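PDB 2WTB: fatty acid multifunctional protein (atmfp2) from Arabidopsis thaliana, which hydrates long-chain enoyl-CoA esters and oxidises 3-hydroxyacyl-CoAs of varied length with NAD in peroxisomal fatty acid beta-oxidation during seed germination. Local coordinates for residues R500-L512 with T631-E645. Sequence-based numbering, arbitrary orientation.
Sequences RMFFPYTQAAMFL and TFFPVVNEACRVFAE
R500 reaches along helix 631-644 to join E638, R641 and E645 in a salt-bridge network. From CB its chain runs extended to NE, with CG anti to the backbone N (chi1 176°) and lying beside E638 OE2 (3.7 Å). CD passes V642 CG2 at 3.6 Å, and that methyl also lies over one face of the guanidinium. NE donates to E638 OE2 (2.8 Å), using the anti lone pair of a carboxylate that also pairs with R641 through OE1 and with R561 through OE2. At the tip, NH1 binds E645 OE1 (2.9 Å) and NH2 binds E645 OE2 (3.1 Å), an end-on grip in which both oxygens are approached from above the carboxylate plane. An alanine here would probably leave E645 without its partner across the contact and E638 OE2 without the NE bond. E638 itself is a knob among R500, M501, F503 and P504. Farther along, M501 CE packs on A639 CB (3.4 Å), V635 fits between M501 O and Y505 CB, P504 meets P634, and the Y505 ring touches T631 CG2 and F632, the two ring planes 53° apart. The near-antiparallel helices, crossing at 154° with axes 7.7 Å apart, form a buried pair in the all-helical C-terminal part of the 3-hydroxyacyl-CoA dehydrogenase region.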
loop_
_atom_site.group_PDB
_atom_site.type_symbol
_atom_site.label_atom_id
_atom_site.label_comp_id
_atom_site.label_asym_id
_atom_site.label_seq_id
_atom_site.Cartn_x
_atom_site.Cartn_y
_atom_site.Cartn_z
ATOM N N ARG A 500 12.885 -0.732 -15.639
ATOM C CA ARG A 500 13.848 -1.735 -16.083
ATOM C C ARG A 500 13.360 -3.138 -15.743
ATOM O O ARG A 500 13.627 -4.097 -16.463
ATOM C CB ARG A 500 15.216 -1.499 -15.443
ATOM C CG ARG A 500 16.227 -2.577 -15.793
ATOM C CD ARG A 500 17.508 -2.435 -14.997
ATOM N NE ARG A 500 18.412 -3.556 -15.242
ATOM C CZ ARG A 500 19.566 -3.735 -14.611
ATOM N NH1 ARG A 500 19.965 -2.864 -13.694
ATOM N NH2 ARG A 500 20.322 -4.786 -14.897
ATOM N N MET A 501 12.642 -3.243 -14.634
ATOM C CA MET A 501 12.149 -4.515 -14.136
ATOM C C MET A 501 11.125 -5.119 -15.090
ATOM O O MET A 501 11.163 -6.314 -15.388
ATOM C CB MET A 501 11.500 -4.297 -12.774
ATOM C CG MET A 501 11.688 -5.420 -11.784
ATOM S SD MET A 501 10.950 -4.974 -10.204
ATOM C CE MET A 501 11.629 -6.246 -9.151
ATOM N N PHE A 502 10.212 -4.281 -15.572
ATOM C CA PHE A 502 9.077 -4.749 -16.359
ATOM C C PHE A 502 9.215 -4.529 -17.863
ATOM O O PHE A 502 8.250 -4.706 -18.608
ATOM C CB PHE A 502 7.782 -4.101 -15.859
ATOM C CG PHE A 502 7.225 -4.744 -14.624
ATOM C CD1 PHE A 502 6.353 -5.814 -14.721
ATOM C CD2 PHE A 502 7.577 -4.286 -13.368
ATOM C CE1 PHE A 502 5.839 -6.412 -13.587
ATOM C CE2 PHE A 502 7.065 -4.880 -12.232
ATOM C CZ PHE A 502 6.195 -5.944 -12.342
ATOM N N PHE A 503 10.404 -4.150 -18.319
ATOM C CA PHE A 503 10.596 -3.953 -19.752
ATOM C C PHE A 503 10.518 -5.268 -20.541
ATOM O O PHE A 503 10.021 -5.278 -21.666
ATOM C CB PHE A 503 11.876 -3.159 -20.065
ATOM C CG PHE A 503 13.098 -4.008 -20.284
ATOM C CD1 PHE A 503 13.246 -4.753 -21.444
ATOM C CD2 PHE A 503 14.117 -4.032 -19.345
ATOM C CE1 PHE A 503 14.373 -5.528 -21.649
ATOM C CE2 PHE A 503 15.248 -4.802 -19.544
ATOM C CZ PHE A 503 15.377 -5.549 -20.699
ATOM N N PRO A 504 10.999 -6.381 -19.952
ATOM C CA PRO A 504 10.878 -7.686 -20.616
ATOM C C PRO A 504 9.424 -8.148 -20.707
ATOM O O PRO A 504 9.047 -8.840 -21.652
ATOM C CB PRO A 504 11.665 -8.625 -19.693
ATOM C CG PRO A 504 12.559 -7.734 -18.903
ATOM C CD PRO A 504 11.778 -6.477 -18.706
ATOM N N TYR A 505 8.631 -7.766 -19.712
ATOM C CA TYR A 505 7.206 -8.067 -19.648
ATOM C C TYR A 505 6.515 -7.896 -20.998
ATOM O O TYR A 505 6.004 -8.859 -21.571
ATOM C CB TYR A 505 6.570 -7.144 -18.612
ATOM C CG TYR A 505 5.095 -7.327 -18.352
ATOM C CD1 TYR A 505 4.598 -8.509 -17.820
ATOM C CD2 TYR A 505 4.204 -6.289 -18.587
ATOM C CE1 TYR A 505 3.248 -8.661 -17.561
ATOM C CE2 TYR A 505 2.857 -6.429 -18.329
ATOM C CZ TYR A 505 2.383 -7.615 -17.817
ATOM O OH TYR A 505 1.039 -7.747 -17.561
ATOM N N THR A 506 6.509 -6.668 -21.503
ATOM C CA THR A 506 5.849 -6.361 -22.768
ATOM C C THR A 506 6.506 -7.027 -23.979
ATOM O O THR A 506 5.822 -7.433 -24.916
ATOM C CB THR A 506 5.766 -4.841 -22.997
ATOM O OG1 THR A 506 4.637 -4.318 -22.287
ATOM C CG2 THR A 506 5.609 -4.528 -24.475
ATOM N N GLN A 507 7.829 -7.139 -23.961
ATOM C CA GLN A 507 8.547 -7.725 -25.087
ATOM C C GLN A 507 8.334 -9.232 -25.176
ATOM O O GLN A 507 8.208 -9.783 -26.269
ATOM C CB GLN A 507 10.038 -7.395 -25.009
ATOM C CG GLN A 507 10.343 -5.913 -25.159
ATOM C CD GLN A 507 11.822 -5.604 -25.039
ATOM O OE1 GLN A 507 12.660 -6.505 -25.074
ATOM N NE2 GLN A 507 12.151 -4.324 -24.893
ATOM N N ALA A 508 8.293 -9.896 -24.025
ATOM C CA ALA A 508 8.047 -11.333 -23.988
ATOM C C ALA A 508 6.663 -11.633 -24.542
ATOM O O ALA A 508 6.466 -12.610 -25.265
ATOM C CB ALA A 508 8.172 -11.859 -22.573
ATOM N N ALA A 509 5.706 -10.781 -24.194
ATOM C CA ALA A 509 4.343 -10.921 -24.679
ATOM C C ALA A 509 4.297 -10.805 -26.199
ATOM O O ALA A 509 3.772 -11.683 -26.885
ATOM C CB ALA A 509 3.451 -9.873 -24.040
ATOM N N MET A 510 4.859 -9.719 -26.721
ATOM C CA MET A 510 4.819 -9.454 -28.154
ATOM C C MET A 510 5.567 -10.501 -28.973
ATOM O O MET A 510 5.174 -10.807 -30.097
ATOM C CB MET A 510 5.341 -8.051 -28.464
ATOM C CG MET A 510 4.400 -6.947 -28.016
ATOM S SD MET A 510 4.743 -5.362 -28.798
ATOM C CE MET A 510 3.454 -4.352 -28.077
ATOM N N PHE A 511 6.642 -11.049 -28.413
ATOM C CA PHE A 511 7.366 -12.124 -29.084
ATOM C C PHE A 511 6.475 -13.351 -29.220
ATOM O O PHE A 511 6.499 -14.039 -30.241
ATOM C CB PHE A 511 8.646 -12.491 -28.331
ATOM C CG PHE A 511 9.259 -13.790 -28.781
ATOM C CD1 PHE A 511 9.072 -14.952 -28.049
ATOM C CD2 PHE A 511 10.009 -13.853 -29.945
ATOM C CE1 PHE A 511 9.630 -16.151 -28.465
ATOM C CE2 PHE A 511 10.569 -15.049 -30.366
ATOM C CZ PHE A 511 10.379 -16.199 -29.624
ATOM N N LEU A 512 5.690 -13.620 -28.182
ATOM C CA LEU A 512 4.750 -14.732 -28.199
ATOM C C LEU A 512 3.690 -14.513 -29.272
ATOM O O LEU A 512 3.290 -15.449 -29.966
ATOM C CB LEU A 512 4.085 -14.891 -26.831
ATOM C CG LEU A 512 4.984 -15.357 -25.685
ATOM C CD1 LEU A 512 4.239 -15.293 -24.361
ATOM C CD2 LEU A 512 5.508 -16.761 -25.944
ATOM N N THR A 631 6.062 -14.856 -19.405
ATOM C CA THR A 631 5.963 -13.404 -19.395
ATOM C C THR A 631 6.547 -12.809 -18.114
ATOM O O THR A 631 6.971 -11.654 -18.095
ATOM C CB THR A 631 4.496 -12.950 -19.562
ATOM O OG1 THR A 631 4.005 -13.387 -20.834
ATOM C CG2 THR A 631 4.383 -11.439 -19.483
ATOM N N PHE A 632 6.583 -13.607 -17.051
ATOM C CA PHE A 632 6.991 -13.104 -15.741
ATOM C C PHE A 632 8.357 -13.597 -15.274
ATOM O O PHE A 632 9.057 -12.896 -14.546
ATOM C CB PHE A 632 5.925 -13.418 -14.692
ATOM C CG PHE A 632 4.797 -12.439 -14.679
ATOM C CD1 PHE A 632 4.936 -11.215 -14.051
ATOM C CD2 PHE A 632 3.601 -12.731 -15.304
ATOM C CE1 PHE A 632 3.899 -10.306 -14.044
ATOM C CE2 PHE A 632 2.557 -11.825 -15.295
ATOM C CZ PHE A 632 2.705 -10.614 -14.668
ATOM N N PHE A 633 8.731 -14.803 -15.684
ATOM C CA PHE A 633 10.034 -15.346 -15.322
ATOM C C PHE A 633 11.182 -14.493 -15.865
ATOM O O PHE A 633 12.192 -14.311 -15.185
ATOM C CB PHE A 633 10.160 -16.805 -15.766
ATOM C CG PHE A 633 9.500 -17.780 -14.831
ATOM C CD1 PHE A 633 8.406 -17.398 -14.071
ATOM C CD2 PHE A 633 9.965 -19.080 -14.720
ATOM C CE1 PHE A 633 7.796 -18.290 -13.212
ATOM C CE2 PHE A 633 9.356 -19.978 -13.864
ATOM C CZ PHE A 633 8.270 -19.583 -13.109
ATOM N N PRO A 634 11.034 -13.968 -17.092
ATOM C CA PRO A 634 12.032 -13.015 -17.592
ATOM C C PRO A 634 12.082 -11.745 -16.742
ATOM O O PRO A 634 13.134 -11.114 -16.651
ATOM C CB PRO A 634 11.533 -12.697 -19.004
ATOM C CG PRO A 634 10.760 -13.903 -19.402
ATOM C CD PRO A 634 10.084 -14.367 -18.146
ATOM N N VAL A 635 10.959 -11.378 -16.132
ATOM C CA VAL A 635 10.934 -10.243 -15.213
ATOM C C VAL A 635 11.675 -10.587 -13.922
ATOM O O VAL A 635 12.432 -9.770 -13.396
ATOM C CB VAL A 635 9.498 -9.787 -14.884
ATOM C CG1 VAL A 635 9.509 -8.804 -13.733
ATOM C CG2 VAL A 635 8.844 -9.164 -16.106
ATOM N N VAL A 636 11.455 -11.796 -13.414
ATOM C CA VAL A 636 12.207 -12.282 -12.264
ATOM C C VAL A 636 13.689 -12.222 -12.594
ATOM O O VAL A 636 14.501 -11.734 -11.807
ATOM C CB VAL A 636 11.851 -13.737 -11.914
ATOM C CG1 VAL A 636 12.789 -14.269 -10.835
ATOM C CG2 VAL A 636 10.402 -13.846 -11.471
ATOM N N ASN A 637 14.029 -12.722 -13.776
ATOM C CA ASN A 637 15.403 -12.725 -14.253
ATOM C C ASN A 637 16.021 -11.331 -14.179
ATOM O O ASN A 637 17.169 -11.170 -13.764
ATOM C CB ASN A 637 15.453 -13.249 -15.689
ATOM C CG ASN A 637 16.841 -13.672 -16.108
ATOM O OD1 ASN A 637 17.720 -13.881 -15.271
ATOM N ND2 ASN A 637 17.048 -13.810 -17.412
ATOM N N GLU A 638 15.247 -10.328 -14.579
ATOM C CA GLU A 638 15.728 -8.955 -14.615
ATOM C C GLU A 638 15.794 -8.371 -13.211
ATOM O O GLU A 638 16.715 -7.622 -12.881
ATOM C CB GLU A 638 14.828 -8.098 -15.507
ATOM C CG GLU A 638 15.407 -6.736 -15.844
ATOM C CD GLU A 638 16.710 -6.832 -16.616
ATOM O OE1 GLU A 638 16.834 -7.734 -17.471
ATOM O OE2 GLU A 638 17.608 -6.000 -16.371
ATOM N N ALA A 639 14.812 -8.723 -12.386
ATOM C CA ALA A 639 14.791 -8.295 -10.996
ATOM C C ALA A 639 16.051 -8.765 -10.282
ATOM O O ALA A 639 16.579 -8.071 -9.414
ATOM C CB ALA A 639 13.556 -8.833 -10.296
ATOM N N CYS A 640 16.529 -9.948 -10.653
ATOM C CA CYS A 640 17.730 -10.513 -10.051
ATOM C C CYS A 640 18.982 -9.757 -10.477
ATOM O O CYS A 640 19.885 -9.542 -9.671
ATOM C CB CYS A 640 17.858 -11.997 -10.392
ATOM S SG CYS A 640 16.646 -13.039 -9.556
ATOM N N ARG A 641 19.035 -9.361 -11.745
ATOM C CA ARG A 641 20.117 -8.517 -12.233
ATOM C C ARG A 641 20.145 -7.223 -11.425
ATOM O O ARG A 641 21.195 -6.799 -10.937
ATOM C CB ARG A 641 19.924 -8.193 -13.714
ATOM C CG ARG A 641 19.979 -9.393 -14.646
ATOM C CD ARG A 641 20.023 -8.943 -16.102
ATOM N NE ARG A 641 20.238 -10.053 -17.027
ATOM C CZ ARG A 641 19.264 -10.691 -17.667
ATOM N NH1 ARG A 641 18.000 -10.333 -17.479
ATOM N NH2 ARG A 641 19.550 -11.689 -18.493
ATOM N N VAL A 642 18.977 -6.605 -11.286
ATOM C CA VAL A 642 18.840 -5.379 -10.511
ATOM C C VAL A 642 19.267 -5.583 -9.063
ATOM O O VAL A 642 19.970 -4.750 -8.489
ATOM C CB VAL A 642 17.390 -4.857 -10.545
ATOM C CG1 VAL A 642 17.148 -3.871 -9.411
ATOM C CG2 VAL A 642 17.089 -4.222 -11.891
ATOM N N PHE A 643 18.842 -6.695 -8.476
ATOM C CA PHE A 643 19.152 -6.989 -7.084
ATOM C C PHE A 643 20.631 -7.307 -6.887
ATOM O O PHE A 643 21.246 -6.878 -5.911
ATOM C CB PHE A 643 18.294 -8.149 -6.584
ATOM C CG PHE A 643 18.550 -8.518 -5.156
ATOM C CD1 PHE A 643 18.555 -7.548 -4.168
ATOM C CD2 PHE A 643 18.772 -9.834 -4.796
ATOM C CE1 PHE A 643 18.788 -7.883 -2.849
ATOM C CE2 PHE A 643 19.001 -10.175 -3.479
ATOM C CZ PHE A 643 19.009 -9.198 -2.505
ATOM N N ALA A 644 21.194 -8.062 -7.823
ATOM C CA ALA A 644 22.592 -8.465 -7.744
ATOM C C ALA A 644 23.526 -7.281 -7.962
ATOM O O ALA A 644 24.507 -7.112 -7.240
ATOM C CB ALA A 644 22.882 -9.557 -8.754
ATOM N N GLU A 645 23.213 -6.464 -8.961
ATOM C CA GLU A 645 24.040 -5.310 -9.298
ATOM C C GLU A 645 24.070 -4.269 -8.182
ATOM O O GLU A 645 24.861 -3.326 -8.223
ATOM C CB GLU A 645 23.556 -4.671 -10.598
ATOM C CG GLU A 645 23.811 -5.515 -11.828
ATOM C CD GLU A 645 23.148 -4.946 -13.062
ATOM O OE1 GLU A 645 22.618 -3.819 -12.981
ATOM O OE2 GLU A 645 23.154 -5.626 -14.110
#